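Local coordinates for hypothetical protein XAC2396 (PDB 2G3W), which is of unknown function but has a compact fold built around a variation of the PD-(D/E)XK nuclease motif, at residues E160-M163 with G168-T171; T36-M41 with Q137-L142; A10-S15 with V42-F47; Q110-W115 with V131-S136; L69-Y74 with P78-D83. All blocks are in the same frame, centred on the assembly; numbering follows the deposited sequence.

Contact 1: residues E160-M163 with G168-T171; sequences EVQM and GSVT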
# COMPACT_ATOMS: atom_id res chain seq x y z
N GLU A 160 -0.78 7.07 -8.51
CA GLU A 160 -1.91 7.34 -9.38
C GLU A 160 -1.49 7.15 -10.85
O GLU A 160 -0.38 7.53 -11.25
CB GLU A 160 -2.37 8.77 -9.13
CG GLU A 160 -3.47 9.23 -10.02
CD GLU A 160 -3.93 10.63 -9.69
OE1 GLU A 160 -3.24 11.60 -10.08
OE2 GLU A 160 -5.00 10.76 -9.08
N VAL A 161 -2.38 6.57 -11.64
CA VAL A 161 -2.08 6.31 -13.04
C VAL A 161 -3.12 6.98 -13.93
O VAL A 161 -4.32 6.86 -13.68
CB VAL A 161 -1.91 4.77 -13.36
CG1 VAL A 161 -3.12 4.00 -12.94
CG2 VAL A 161 -1.55 4.52 -14.85
N GLN A 162 -2.64 7.71 -14.93
CA GLN A 162 -3.46 8.28 -16.00
C GLN A 162 -3.10 7.64 -17.34
O GLN A 162 -1.93 7.56 -17.71
CB GLN A 162 -3.32 9.81 -16.10
CG GLN A 162 -4.21 10.41 -17.20
CD GLN A 162 -4.12 11.93 -17.38
OE1 GLN A 162 -3.24 12.60 -16.83
NE2 GLN A 162 -5.03 12.47 -18.18
N MSE A 163 -4.14 7.21 -18.06
CA MSE A 163 -4.00 6.68 -19.39
C MSE A 163 -4.64 7.68 -20.33
O MSE A 163 -5.88 7.79 -20.38
CB MSE A 163 -4.70 5.34 -19.48
CG MSE A 163 -3.99 4.24 -18.69
SE MSE A 163 -2.73 3.31 -19.81
CE MSE A 163 -4.04 2.28 -20.73
N GLY A 168 -9.87 10.29 -25.34
CA GLY A 168 -10.41 10.04 -24.00
C GLY A 168 -9.33 9.81 -22.97
O GLY A 168 -8.15 9.62 -23.31
N SER A 169 -9.71 9.83 -21.70
CA SER A 169 -8.78 9.61 -20.61
C SER A 169 -9.46 8.86 -19.47
O SER A 169 -10.69 8.94 -19.30
CB SER A 169 -8.20 10.94 -20.11
OG SER A 169 -7.21 10.71 -19.13
N VAL A 170 -8.67 8.11 -18.73
CA VAL A 170 -9.08 7.45 -17.49
C VAL A 170 -7.93 7.58 -16.50
O VAL A 170 -6.78 7.31 -16.87
CB VAL A 170 -9.37 5.94 -17.70
CG1 VAL A 170 -9.74 5.23 -16.35
CG2 VAL A 170 -10.46 5.73 -18.75
N THR A 171 -8.25 8.01 -15.28
CA THR A 171 -7.31 8.09 -14.17
C THR A 171 -7.82 7.23 -13.02
O THR A 171 -9.00 7.27 -12.66
CB THR A 171 -7.09 9.56 -13.66
OG1 THR A 171 -6.79 10.41 -14.75
CG2 THR A 171 -5.95 9.66 -12.66

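Contact 2: residues T36-M41 with Q137-L142; sequences TDERLM and QATEAL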
# COMPACT_ATOMS: atom_id res chain seq x y z
N THR A 36 -12.68 -9.84 -23.09
CA THR A 36 -13.47 -8.62 -23.31
C THR A 36 -12.54 -7.47 -23.63
O THR A 36 -11.33 -7.52 -23.32
CB THR A 36 -14.27 -8.19 -22.06
OG1 THR A 36 -13.38 -8.09 -20.92
CG2 THR A 36 -15.40 -9.18 -21.76
N ASP A 37 -13.10 -6.40 -24.21
CA ASP A 37 -12.36 -5.14 -24.38
C ASP A 37 -11.78 -4.60 -23.07
O ASP A 37 -10.63 -4.17 -23.01
CB ASP A 37 -13.28 -4.09 -25.01
CG ASP A 37 -13.65 -4.41 -26.43
OD1 ASP A 37 -13.11 -5.38 -27.03
OD2 ASP A 37 -14.47 -3.67 -26.97
N GLU A 38 -12.60 -4.63 -22.02
CA GLU A 38 -12.16 -4.27 -20.67
C GLU A 38 -10.92 -5.08 -20.23
O GLU A 38 -9.94 -4.50 -19.80
CB GLU A 38 -13.29 -4.48 -19.67
CG GLU A 38 -12.91 -4.19 -18.21
CD GLU A 38 -14.08 -4.34 -17.21
OE1 GLU A 38 -15.11 -4.95 -17.56
OE2 GLU A 38 -13.97 -3.85 -16.07
N ARG A 39 -10.96 -6.41 -20.32
CA ARG A 39 -9.81 -7.25 -19.90
C ARG A 39 -8.60 -6.93 -20.74
O ARG A 39 -7.48 -6.83 -20.21
CB ARG A 39 -10.11 -8.75 -20.06
CG ARG A 39 -9.10 -9.64 -19.32
CD ARG A 39 -9.46 -11.10 -19.54
NE ARG A 39 -8.59 -11.99 -18.77
CZ ARG A 39 -7.31 -12.24 -19.05
NH1 ARG A 39 -6.72 -11.69 -20.13
NH2 ARG A 39 -6.63 -13.08 -18.26
N LEU A 40 -8.79 -6.75 -22.06
CA LEU A 40 -7.64 -6.38 -22.91
C LEU A 40 -6.98 -5.08 -22.43
O LEU A 40 -5.74 -4.96 -22.37
CB LEU A 40 -8.05 -6.29 -24.39
CG LEU A 40 -6.75 -6.17 -25.19
CD1 LEU A 40 -6.53 -7.35 -26.06
CD2 LEU A 40 -6.61 -4.84 -25.91
N MSE A 41 -7.78 -4.09 -22.10
CA MSE A 41 -7.24 -2.80 -21.67
C MSE A 41 -6.59 -2.91 -20.28
O MSE A 41 -5.62 -2.21 -19.98
CB MSE A 41 -8.30 -1.66 -21.75
CG MSE A 41 -8.83 -1.38 -23.18
SE MSE A 41 -7.39 -0.77 -24.31
CE MSE A 41 -7.09 0.93 -23.44
N GLN A 137 -15.24 0.49 -12.19
CA GLN A 137 -15.88 1.49 -13.05
C GLN A 137 -14.84 2.14 -13.96
O GLN A 137 -15.12 2.44 -15.12
CB GLN A 137 -16.65 2.51 -12.24
CG GLN A 137 -17.98 1.98 -11.79
CD GLN A 137 -18.72 2.95 -10.93
OE1 GLN A 137 -18.22 3.38 -9.88
NE2 GLN A 137 -19.92 3.33 -11.36
N ALA A 138 -13.63 2.30 -13.42
CA ALA A 138 -12.52 2.88 -14.20
C ALA A 138 -12.01 1.94 -15.31
O ALA A 138 -11.79 2.38 -16.44
CB ALA A 138 -11.37 3.33 -13.25
N THR A 139 -11.86 0.65 -14.99
CA THR A 139 -11.46 -0.34 -15.98
C THR A 139 -12.51 -0.43 -17.09
O THR A 139 -12.18 -0.55 -18.28
CB THR A 139 -11.14 -1.73 -15.34
OG1 THR A 139 -12.27 -2.20 -14.58
CG2 THR A 139 -9.95 -1.60 -14.37
N GLU A 140 -13.79 -0.34 -16.71
CA GLU A 140 -14.85 -0.41 -17.71
C GLU A 140 -14.85 0.81 -18.64
O GLU A 140 -15.08 0.68 -19.85
CB GLU A 140 -16.19 -0.60 -17.02
CG GLU A 140 -17.33 -0.89 -17.98
CD GLU A 140 -18.60 -1.21 -17.23
OE1 GLU A 140 -18.52 -1.35 -15.99
OE2 GLU A 140 -19.66 -1.31 -17.88
N ALA A 141 -14.56 1.98 -18.08
CA ALA A 141 -14.31 3.20 -18.87
C ALA A 141 -13.07 3.04 -19.74
O ALA A 141 -13.03 3.54 -20.87
CB ALA A 141 -14.14 4.41 -17.93
N LEU A 142 -12.05 2.35 -19.23
CA LEU A 142 -10.82 2.16 -20.02
C LEU A 142 -11.05 1.24 -21.20
O LEU A 142 -10.53 1.47 -22.28
CB LEU A 142 -9.66 1.68 -19.16
CG LEU A 142 -8.25 1.61 -19.73
CD1 LEU A 142 -7.70 2.97 -20.27
CD2 LEU A 142 -7.34 1.05 -18.63

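Contact 3: residues A10-S15 with V42-F47; sequences AELQIS and VRLLAF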
# COMPACT_ATOMS: atom_id res chain seq x y z
N ALA A 10 -0.54 -1.03 -29.84
CA ALA A 10 -0.55 -0.04 -28.78
C ALA A 10 0.81 0.60 -28.66
O ALA A 10 1.81 -0.08 -28.54
CB ALA A 10 -0.95 -0.68 -27.47
N GLU A 11 0.84 1.93 -28.73
CA GLU A 11 2.06 2.67 -28.47
C GLU A 11 1.91 3.35 -27.11
O GLU A 11 0.93 4.07 -26.86
CB GLU A 11 2.32 3.70 -29.56
CG GLU A 11 2.15 3.17 -30.99
CD GLU A 11 3.27 2.22 -31.45
OE1 GLU A 11 4.46 2.46 -31.13
OE2 GLU A 11 2.95 1.24 -32.17
N LEU A 12 2.86 3.08 -26.22
CA LEU A 12 2.83 3.67 -24.88
C LEU A 12 4.02 4.59 -24.65
O LEU A 12 5.18 4.16 -24.74
CB LEU A 12 2.81 2.57 -23.80
CG LEU A 12 1.72 1.48 -23.85
CD1 LEU A 12 1.94 0.45 -22.76
CD2 LEU A 12 0.34 2.11 -23.73
N GLN A 13 3.73 5.86 -24.38
CA GLN A 13 4.73 6.79 -23.89
C GLN A 13 4.52 6.95 -22.39
O GLN A 13 3.57 7.60 -21.95
CB GLN A 13 4.65 8.13 -24.62
CG GLN A 13 5.88 9.01 -24.40
CD GLN A 13 7.16 8.40 -24.96
OE1 GLN A 13 7.39 8.40 -26.17
NE2 GLN A 13 8.02 7.92 -24.07
N ILE A 14 5.43 6.34 -21.64
CA ILE A 14 5.30 6.17 -20.18
C ILE A 14 6.18 7.18 -19.44
O ILE A 14 7.34 7.38 -19.77
CB ILE A 14 5.63 4.72 -19.76
CG1 ILE A 14 4.77 3.73 -20.55
CG2 ILE A 14 5.45 4.53 -18.21
CD1 ILE A 14 4.91 2.30 -20.09
N SER A 15 5.58 7.83 -18.45
CA SER A 15 6.26 8.76 -17.57
C SER A 15 5.93 8.34 -16.15
O SER A 15 4.91 8.75 -15.58
CB SER A 15 5.80 10.18 -17.82
OG SER A 15 6.21 10.60 -19.09
N VAL A 42 -7.10 -3.78 -19.44
CA VAL A 42 -6.46 -4.06 -18.13
C VAL A 42 -5.08 -4.70 -18.40
O VAL A 42 -4.10 -4.35 -17.71
CB VAL A 42 -7.29 -4.97 -17.21
CG1 VAL A 42 -6.51 -5.38 -15.93
CG2 VAL A 42 -8.58 -4.25 -16.75
N ARG A 43 -4.98 -5.59 -19.41
CA ARG A 43 -3.67 -6.15 -19.74
C ARG A 43 -2.71 -5.07 -20.25
O ARG A 43 -1.52 -5.06 -19.93
CB ARG A 43 -3.75 -7.20 -20.83
CG ARG A 43 -4.40 -8.53 -20.51
CD ARG A 43 -3.66 -9.56 -21.44
NE ARG A 43 -4.28 -9.57 -22.78
CZ ARG A 43 -3.66 -9.69 -23.94
NH1 ARG A 43 -2.32 -9.74 -24.02
NH2 ARG A 43 -4.39 -9.70 -25.05
N LEU A 44 -3.22 -4.19 -21.11
CA LEU A 44 -2.41 -3.07 -21.59
C LEU A 44 -1.99 -2.19 -20.41
O LEU A 44 -0.82 -1.83 -20.28
CB LEU A 44 -3.18 -2.26 -22.63
CG LEU A 44 -2.37 -1.13 -23.25
CD1 LEU A 44 -1.17 -1.73 -24.04
CD2 LEU A 44 -3.27 -0.29 -24.12
N LEU A 45 -2.93 -1.83 -19.55
CA LEU A 45 -2.60 -1.07 -18.33
C LEU A 45 -1.54 -1.81 -17.48
O LEU A 45 -0.63 -1.16 -16.91
CB LEU A 45 -3.89 -0.76 -17.51
CG LEU A 45 -3.70 -0.10 -16.14
CD1 LEU A 45 -3.05 1.25 -16.21
CD2 LEU A 45 -5.04 -0.03 -15.39
N ALA A 46 -1.67 -3.13 -17.36
CA ALA A 46 -0.74 -3.95 -16.56
C ALA A 46 0.67 -3.87 -17.11
O ALA A 46 1.64 -3.73 -16.36
CB ALA A 46 -1.19 -5.39 -16.48
N PHE A 47 0.78 -3.96 -18.43
CA PHE A 47 2.06 -3.77 -19.05
C PHE A 47 2.65 -2.41 -18.63
O PHE A 47 3.80 -2.32 -18.21
CB PHE A 47 1.95 -3.95 -20.59
CG PHE A 47 3.30 -4.03 -21.25
CD1 PHE A 47 4.08 -2.90 -21.39
CD2 PHE A 47 3.81 -5.25 -21.71
CE1 PHE A 47 5.35 -2.95 -21.97
CE2 PHE A 47 5.09 -5.31 -22.33
CZ PHE A 47 5.85 -4.17 -22.44

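Contact 4: residues Q110-W115 with V131-S136; sequences QATETW and VIELDS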
# COMPACT_ATOMS: atom_id res chain seq x y z
N GLN A 110 -17.25 -5.47 -6.36
CA GLN A 110 -17.57 -6.16 -5.12
C GLN A 110 -16.98 -7.58 -5.01
O GLN A 110 -16.57 -8.01 -3.93
CB GLN A 110 -19.09 -6.22 -4.92
CG GLN A 110 -19.68 -4.93 -4.38
CD GLN A 110 -19.65 -4.83 -2.85
OE1 GLN A 110 -18.77 -5.39 -2.19
NE2 GLN A 110 -20.63 -4.11 -2.29
N ALA A 111 -16.96 -8.30 -6.13
CA ALA A 111 -16.40 -9.65 -6.18
C ALA A 111 -14.94 -9.68 -5.73
O ALA A 111 -14.50 -10.61 -5.04
CB ALA A 111 -16.51 -10.22 -7.58
N THR A 112 -14.18 -8.68 -6.17
CA THR A 112 -12.77 -8.58 -5.83
C THR A 112 -12.54 -8.21 -4.35
O THR A 112 -11.64 -8.75 -3.72
CB THR A 112 -12.05 -7.59 -6.74
OG1 THR A 112 -12.22 -7.99 -8.12
CG2 THR A 112 -10.56 -7.55 -6.42
N GLU A 113 -13.36 -7.30 -3.81
CA GLU A 113 -13.33 -7.02 -2.36
C GLU A 113 -13.72 -8.25 -1.52
O GLU A 113 -13.07 -8.57 -0.54
CB GLU A 113 -14.25 -5.86 -2.00
CG GLU A 113 -14.35 -5.63 -0.47
CD GLU A 113 -15.06 -4.35 -0.11
OE1 GLU A 113 -16.27 -4.23 -0.41
OE2 GLU A 113 -14.39 -3.46 0.47
N THR A 114 -14.78 -8.93 -1.92
CA THR A 114 -15.19 -10.15 -1.22
C THR A 114 -14.10 -11.24 -1.29
O THR A 114 -13.76 -11.84 -0.26
CB THR A 114 -16.53 -10.65 -1.71
OG1 THR A 114 -16.43 -10.97 -3.11
CG2 THR A 114 -17.56 -9.57 -1.52
N TRP A 115 -13.55 -11.45 -2.47
CA TRP A 115 -12.40 -12.34 -2.67
C TRP A 115 -11.24 -11.98 -1.71
O TRP A 115 -10.73 -12.83 -0.97
CB TRP A 115 -11.93 -12.28 -4.12
CG TRP A 115 -10.65 -13.03 -4.40
CD1 TRP A 115 -10.51 -14.37 -4.64
CD2 TRP A 115 -9.33 -12.47 -4.52
NE1 TRP A 115 -9.19 -14.69 -4.88
CE2 TRP A 115 -8.44 -13.54 -4.80
CE3 TRP A 115 -8.81 -11.19 -4.36
CZ2 TRP A 115 -7.06 -13.35 -4.96
CZ3 TRP A 115 -7.42 -11.00 -4.52
CH2 TRP A 115 -6.57 -12.09 -4.81
N VAL A 131 -0.60 -8.06 -4.58
CA VAL A 131 -1.99 -8.09 -4.97
C VAL A 131 -2.42 -6.65 -5.10
O VAL A 131 -2.21 -5.83 -4.19
CB VAL A 131 -2.92 -8.85 -3.95
CG1 VAL A 131 -4.43 -8.75 -4.42
CG2 VAL A 131 -2.49 -10.30 -3.82
N ILE A 132 -2.95 -6.32 -6.28
CA ILE A 132 -3.52 -5.00 -6.48
C ILE A 132 -4.97 -5.06 -6.97
O ILE A 132 -5.40 -6.05 -7.59
CB ILE A 132 -2.68 -4.10 -7.41
CG1 ILE A 132 -2.82 -4.49 -8.84
CG2 ILE A 132 -1.15 -4.04 -6.99
CD1 ILE A 132 -2.53 -3.32 -9.72
N GLU A 133 -5.72 -4.01 -6.63
CA GLU A 133 -7.11 -3.93 -7.06
C GLU A 133 -7.32 -2.61 -7.79
O GLU A 133 -6.90 -1.55 -7.30
CB GLU A 133 -8.08 -4.00 -5.89
CG GLU A 133 -9.48 -3.68 -6.37
CD GLU A 133 -10.56 -4.02 -5.39
OE1 GLU A 133 -10.24 -4.51 -4.29
OE2 GLU A 133 -11.75 -3.84 -5.74
N LEU A 134 -7.97 -2.70 -8.95
CA LEU A 134 -8.36 -1.54 -9.73
C LEU A 134 -9.87 -1.35 -9.64
O LEU A 134 -10.62 -2.31 -9.68
CB LEU A 134 -7.99 -1.78 -11.19
CG LEU A 134 -6.57 -2.27 -11.46
CD1 LEU A 134 -6.37 -2.57 -12.99
CD2 LEU A 134 -5.54 -1.26 -10.93
N ASP A 135 -10.30 -0.09 -9.56
CA ASP A 135 -11.72 0.25 -9.52
C ASP A 135 -12.40 -0.26 -10.79
O ASP A 135 -11.95 0.06 -11.89
CB ASP A 135 -11.87 1.77 -9.45
CG ASP A 135 -13.35 2.22 -9.37
OD1 ASP A 135 -14.00 2.29 -10.41
OD2 ASP A 135 -13.85 2.50 -8.26
N SER A 136 -13.48 -1.02 -10.63
CA SER A 136 -14.14 -1.65 -11.79
C SER A 136 -14.79 -0.64 -12.73
O SER A 136 -14.94 -0.90 -13.92
CB SER A 136 -15.19 -2.66 -11.35
OG SER A 136 -16.12 -2.07 -10.47
O HOH W 1 -8.54 -7.18 -3.74

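Contact 5: residues L69-Y74 with P78-D83; sequences LWRRDY and PDLWID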
# COMPACT_ATOMS: atom_id res chain seq x y z
N LEU A 69 0.96 -11.80 -18.16
CA LEU A 69 2.24 -11.15 -18.55
C LEU A 69 3.37 -11.76 -17.77
O LEU A 69 3.16 -12.24 -16.65
CB LEU A 69 2.22 -9.64 -18.31
CG LEU A 69 1.09 -8.76 -18.86
CD1 LEU A 69 -0.14 -8.80 -17.92
CD2 LEU A 69 1.60 -7.33 -18.98
N TRP A 70 4.58 -11.69 -18.33
CA TRP A 70 5.78 -12.13 -17.61
C TRP A 70 7.08 -11.57 -18.13
O TRP A 70 7.19 -11.23 -19.32
CB TRP A 70 5.88 -13.65 -17.51
CG TRP A 70 5.78 -14.46 -18.79
CD1 TRP A 70 5.52 -14.01 -20.06
CD2 TRP A 70 5.88 -15.88 -18.88
NE1 TRP A 70 5.49 -15.08 -20.94
CE2 TRP A 70 5.70 -16.24 -20.24
CE3 TRP A 70 6.08 -16.90 -17.93
CZ2 TRP A 70 5.73 -17.57 -20.67
CZ3 TRP A 70 6.12 -18.22 -18.37
CH2 TRP A 70 5.95 -18.54 -19.73
N ARG A 71 8.02 -11.43 -17.21
CA ARG A 71 9.42 -11.16 -17.53
C ARG A 71 10.20 -12.40 -17.08
O ARG A 71 10.05 -12.86 -15.94
CB ARG A 71 9.91 -9.91 -16.82
CG ARG A 71 11.38 -9.63 -17.11
CD ARG A 71 11.85 -8.34 -16.49
NE ARG A 71 11.85 -8.39 -15.02
CZ ARG A 71 10.98 -7.74 -14.25
NH1 ARG A 71 10.02 -7.00 -14.78
NH2 ARG A 71 11.08 -7.84 -12.93
N ARG A 72 10.97 -12.96 -17.99
CA ARG A 72 11.75 -14.15 -17.68
C ARG A 72 13.25 -13.85 -17.75
O ARG A 72 13.68 -13.08 -18.61
CB ARG A 72 11.37 -15.28 -18.63
CG ARG A 72 9.96 -15.81 -18.43
CD ARG A 72 9.62 -16.76 -19.55
NE ARG A 72 9.11 -16.01 -20.69
CZ ARG A 72 8.84 -16.52 -21.89
NH1 ARG A 72 9.05 -17.80 -22.11
NH2 ARG A 72 8.36 -15.75 -22.85
N ASP A 73 14.04 -14.43 -16.86
CA ASP A 73 15.46 -14.12 -16.87
C ASP A 73 16.13 -14.70 -18.12
O ASP A 73 15.45 -15.36 -18.92
CB ASP A 73 16.18 -14.57 -15.57
CG ASP A 73 16.15 -16.08 -15.35
OD1 ASP A 73 16.06 -16.85 -16.34
OD2 ASP A 73 16.22 -16.50 -14.17
N TYR A 74 17.44 -14.46 -18.25
CA TYR A 74 18.23 -14.87 -19.42
C TYR A 74 18.45 -16.38 -19.52
O TYR A 74 19.09 -16.84 -20.45
CB TYR A 74 19.58 -14.12 -19.48
CG TYR A 74 19.38 -12.65 -19.79
CD1 TYR A 74 19.00 -12.24 -21.08
CD2 TYR A 74 19.52 -11.68 -18.78
CE1 TYR A 74 18.79 -10.90 -21.37
CE2 TYR A 74 19.29 -10.32 -19.06
CZ TYR A 74 18.93 -9.94 -20.36
OH TYR A 74 18.70 -8.62 -20.67
N PRO A 78 10.84 -17.50 -14.73
CA PRO A 78 10.09 -16.27 -14.49
C PRO A 78 10.62 -15.41 -13.34
O PRO A 78 10.77 -15.90 -12.20
CB PRO A 78 8.67 -16.79 -14.19
CG PRO A 78 8.60 -18.08 -14.86
CD PRO A 78 9.95 -18.68 -14.61
N ASP A 79 10.90 -14.15 -13.66
CA ASP A 79 11.20 -13.12 -12.65
C ASP A 79 9.93 -12.46 -12.13
O ASP A 79 9.82 -12.10 -10.95
CB ASP A 79 12.13 -12.03 -13.23
CG ASP A 79 13.57 -12.32 -12.97
OD1 ASP A 79 13.86 -13.01 -11.97
OD2 ASP A 79 14.43 -11.85 -13.77
N LEU A 80 8.97 -12.30 -13.03
CA LEU A 80 7.73 -11.63 -12.71
C LEU A 80 6.63 -12.33 -13.48
O LEU A 80 6.75 -12.54 -14.68
CB LEU A 80 7.79 -10.16 -13.14
CG LEU A 80 6.57 -9.28 -12.77
CD1 LEU A 80 6.50 -9.02 -11.28
CD2 LEU A 80 6.66 -7.97 -13.56
N TRP A 81 5.56 -12.66 -12.76
CA TRP A 81 4.44 -13.43 -13.28
C TRP A 81 3.20 -12.69 -12.90
O TRP A 81 2.93 -12.52 -11.72
CB TRP A 81 4.44 -14.81 -12.61
CG TRP A 81 3.31 -15.75 -12.92
CD1 TRP A 81 1.99 -15.60 -12.59
CD2 TRP A 81 3.43 -17.02 -13.55
NE1 TRP A 81 1.27 -16.70 -13.02
CE2 TRP A 81 2.13 -17.58 -13.61
CE3 TRP A 81 4.51 -17.73 -14.10
CZ2 TRP A 81 1.88 -18.83 -14.19
CZ3 TRP A 81 4.26 -18.98 -14.67
CH2 TRP A 81 2.95 -19.51 -14.72
N ILE A 82 2.46 -12.20 -13.90
CA ILE A 82 1.25 -11.39 -13.66
C ILE A 82 -0.03 -12.07 -14.15
O ILE A 82 -0.13 -12.42 -15.33
CB ILE A 82 1.38 -9.97 -14.34
CG1 ILE A 82 2.71 -9.26 -13.98
CG2 ILE A 82 0.14 -9.10 -13.99
CD1 ILE A 82 3.05 -8.01 -14.80
N ASP A 83 -1.00 -12.29 -13.24
CA ASP A 83 -2.29 -12.89 -13.59
C ASP A 83 -3.42 -11.89 -13.32
O ASP A 83 -3.43 -11.22 -12.27
CB ASP A 83 -2.59 -14.18 -12.78
CG ASP A 83 -1.95 -15.43 -13.38
OD1 ASP A 83 -1.73 -15.50 -14.59
OD2 ASP A 83 -1.60 -16.34 -12.63

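Contact 1: residues E160-M163 with G168-T171
The carbonyl oxygen of Met163, a residue present as selenomethionine, receives two groups of the facing strand: Val170 N donates to it over 3.3 Å, and Ser169 CA adds a C-H...O contact. The reciprocal bond is shorter and almost straight, with Met163 N 2.9 Å from Val170 O and an N-H...O angle of 178°. Together these bonds make Met163 and Val170 a hydrogen-bonded pair of the antiparallel hairpin formed by strands 160-165 and 168-176. Gln162 and Thr171 form the adjoining non-hydrogen-bonded pair, their CA atoms 4.3 Å apart. On their face of the sheet the Gln162 chain is fully extended, CG anti to the backbone N (chi1 -179°), which carries it past Thr171 OG1 and brings NE2 within 3.0 Å of Ser169 OG. That hydrogen bond lies in the amide plane and fixes how the amide is turned. Beside it, Thr171 CG2 rests against the aliphatic part of Glu160, 3.6 Å from CG. The other face is apolar: Val170 packs on Ala138 and Ala141, and Met163 faces helices 37-49 and 136-143. The hairpin is therefore two-sided, with hydroxyl, amide and carboxylate groups on the more exposed face and hydrocarbon toward the helices.

Contact 2: residues T36-M41 with Q137-L142
Met41 and Leu142 form the buried half of a nearly perpendicular helix-helix crossing, in which the short segments 37-41 and 137-142, of helices 37-49 and 136-143, cross at 99° on the same face of the mixed sheet. The two side chains also cross at about a right angle. The Met41 chain, present as selenomethionine, bends at both chi2 and chi3, which sets CE 3.8 Å from Leu142 CD1 and lays CG 3.4 Å from Leu142 O, so that CG and CE both lie against that carbonyl oxygen. Met150 and Phe152 of strand 149-157 meet Met41 from the sheet.

The outer half is polar and more open. Glu38, extended with CG anti to the backbone N (chi1 177°), stretches across to the N-terminal part of the other helix. There its aliphatic CG passes over the backbone of Thr139. The carboxylate OE2 ends 5.2 Å from Glu140 OE1, and the like charges would be expected to disfavour closer approach. Thr36, exposed at the N-cap of helix 37-49, accepts Arg39 N on its OG1 at 3.0 Å. Thr139 OG1 also has Ser136 O within reach, so its one proton may go to either acceptor; Glu38 OE2 stands 2.8 Å from Thr139 OG1.

Contact 3: residues A10-S15 with V42-F47
Leu12 and Leu44 reach toward each other and overlap side by side at their ends where helix 37-49 packs on strand 6-16, an alpha-on-beta layer in which the short axes of segments 10-15 and 42-47 lie 10.6 Å apart at 38°. The helix follows the antiparallel pair of strands 6-16 and 21-31 in the chain and folds back over it. Ala10, Leu12 and Ile14, alternate residues of the strand, all direct their CB toward the helix. Leu44 meets them with CG anti to its backbone N (chi1 -176°), a setting that sends both methyls at the sheet. CD1 comes within 3.6 Å of Ala10 CB, while CD2 is a little farther from the same methyl. Leu12 is turned otherwise, with CG anti to the carbonyl carbon (chi1 -54°), and both its branches approach Leu44 CD1.

One turn along the helix, Phe47 is met obliquely by Leu12. Its ring is held further by an edge-to-face partner, His25, by Phe57, and by the side chain of Leu27, which also touches Leu12 and Leu44. The interface is thus wholly apolar and buried. Leu12 CD1 bridges the two helix residues, 4.0 Å from Leu44 CD1 and 4.2 Å from Phe47 CD1.

Contact 4: residues Q110-W115 with V131-S136
Trp115 and Val131 make the apolar part of this contact. The indole comes at the strand edge-on, with Val131 CG1 near the ring plane and 3.7 Å from CZ3. CG of the tryptophan is anti to the backbone N (chi1 173°), which directs the six-membered ring from the helix toward the sheet, where it also meets Val104. Thr112 and Glu133 meet by van der Waals contact from opposite directions: the methyl CG2 of the threonine touches the carboxylate carbon CD of Glu133 at 3.7 Å.

The polar groups are satisfied mainly by other partners. Thr112 OG1 turns back to Gly108 N and to Gln86, and Glu133 OE1 forms a salt bridge with Arg177. A water also donates to Glu133 OE1 at 3.2 Å, and its second bond, to Thr112 O, is weak at 3.5 Å.

Glu113 OE2 lies 6.4 Å from Glu133 OE1; any repulsion between these like charges is probably eased by the salt bridge to Arg177. Glu113 is also packed by Tyr22 of the second subunit. Helix 110-123 runs roughly antiparallel to the strand, 149° between the axes of the short segments, as expected for a beta-alpha-beta crossover linking the adjacent parallel strands 101-106 and 129-133.

Contact 5: residues L69-Y74 with P78-D83
Arg71 O takes two backbone donors from the opposite strand, Asp79 N at 2.8 Å and Leu80 N at 3.2 Å. Two consecutive residues thus face one, which defines a classic beta bulge and shifts the register between Arg71 and Arg72 in this antiparallel hairpin. Beyond the bulge the pairing is regular: Arg71 N donates to Leu80 O, and Leu69 and Ile82 bond to each other through both N and O.

On the face that carries Arg71, its guanidinium spreads over Leu80, whose CB lies 3.8 Å from the plane toward the rim, and Leu69 CD1 packs on Ile82 CG2. Two tryptophans dominate the opposite face. Trp70 directs its edge at the face of Trp81 in an offset edge-to-face pair, six-membered ring centroids 5.9 Å apart and planes at 89°, while Pro78 lies alongside Trp70. Arg72 covers one face of the Trp70 ring, with NE centred 3.5 Å above it.

In the next shell, Glu56 holds Arg72 by a salt bridge, and Trp81 NE1 donates to Asp83 OD2 at 2.9 Å. Asp83 is itself paired with Arg91. Around the hairpin, strand 101-106 continues the sheet beside strand 78-84, helix 89-98 packs on Trp81, and helix 37-49 meets Leu69 through Ala46 and Phe47.

In the fold
Helix 37-49 is the hub of the fold, shared by contacts 2 and 3. Contact 1 reaches it through Val161 and Met163 on Leu45, and reaches helix 136-143 where Met163 CE lies 3.7 Å from Leu142 CD1. Contact 4 joins the same core, with Leu134 CD1 3.7 Å from Leu45 CD2, and contact 5 closes on it where Leu69 CD2 approaches Phe47 N at 3.5 Å. Contacts 1, 3, 4 and 5 all include a strand of one mixed sheet. Contacts 1 and 5, centres about 25 Å apart, lie on opposite sides of the chain's centre. With the function unknown, the relation of these contacts to any nuclease-like site remains open.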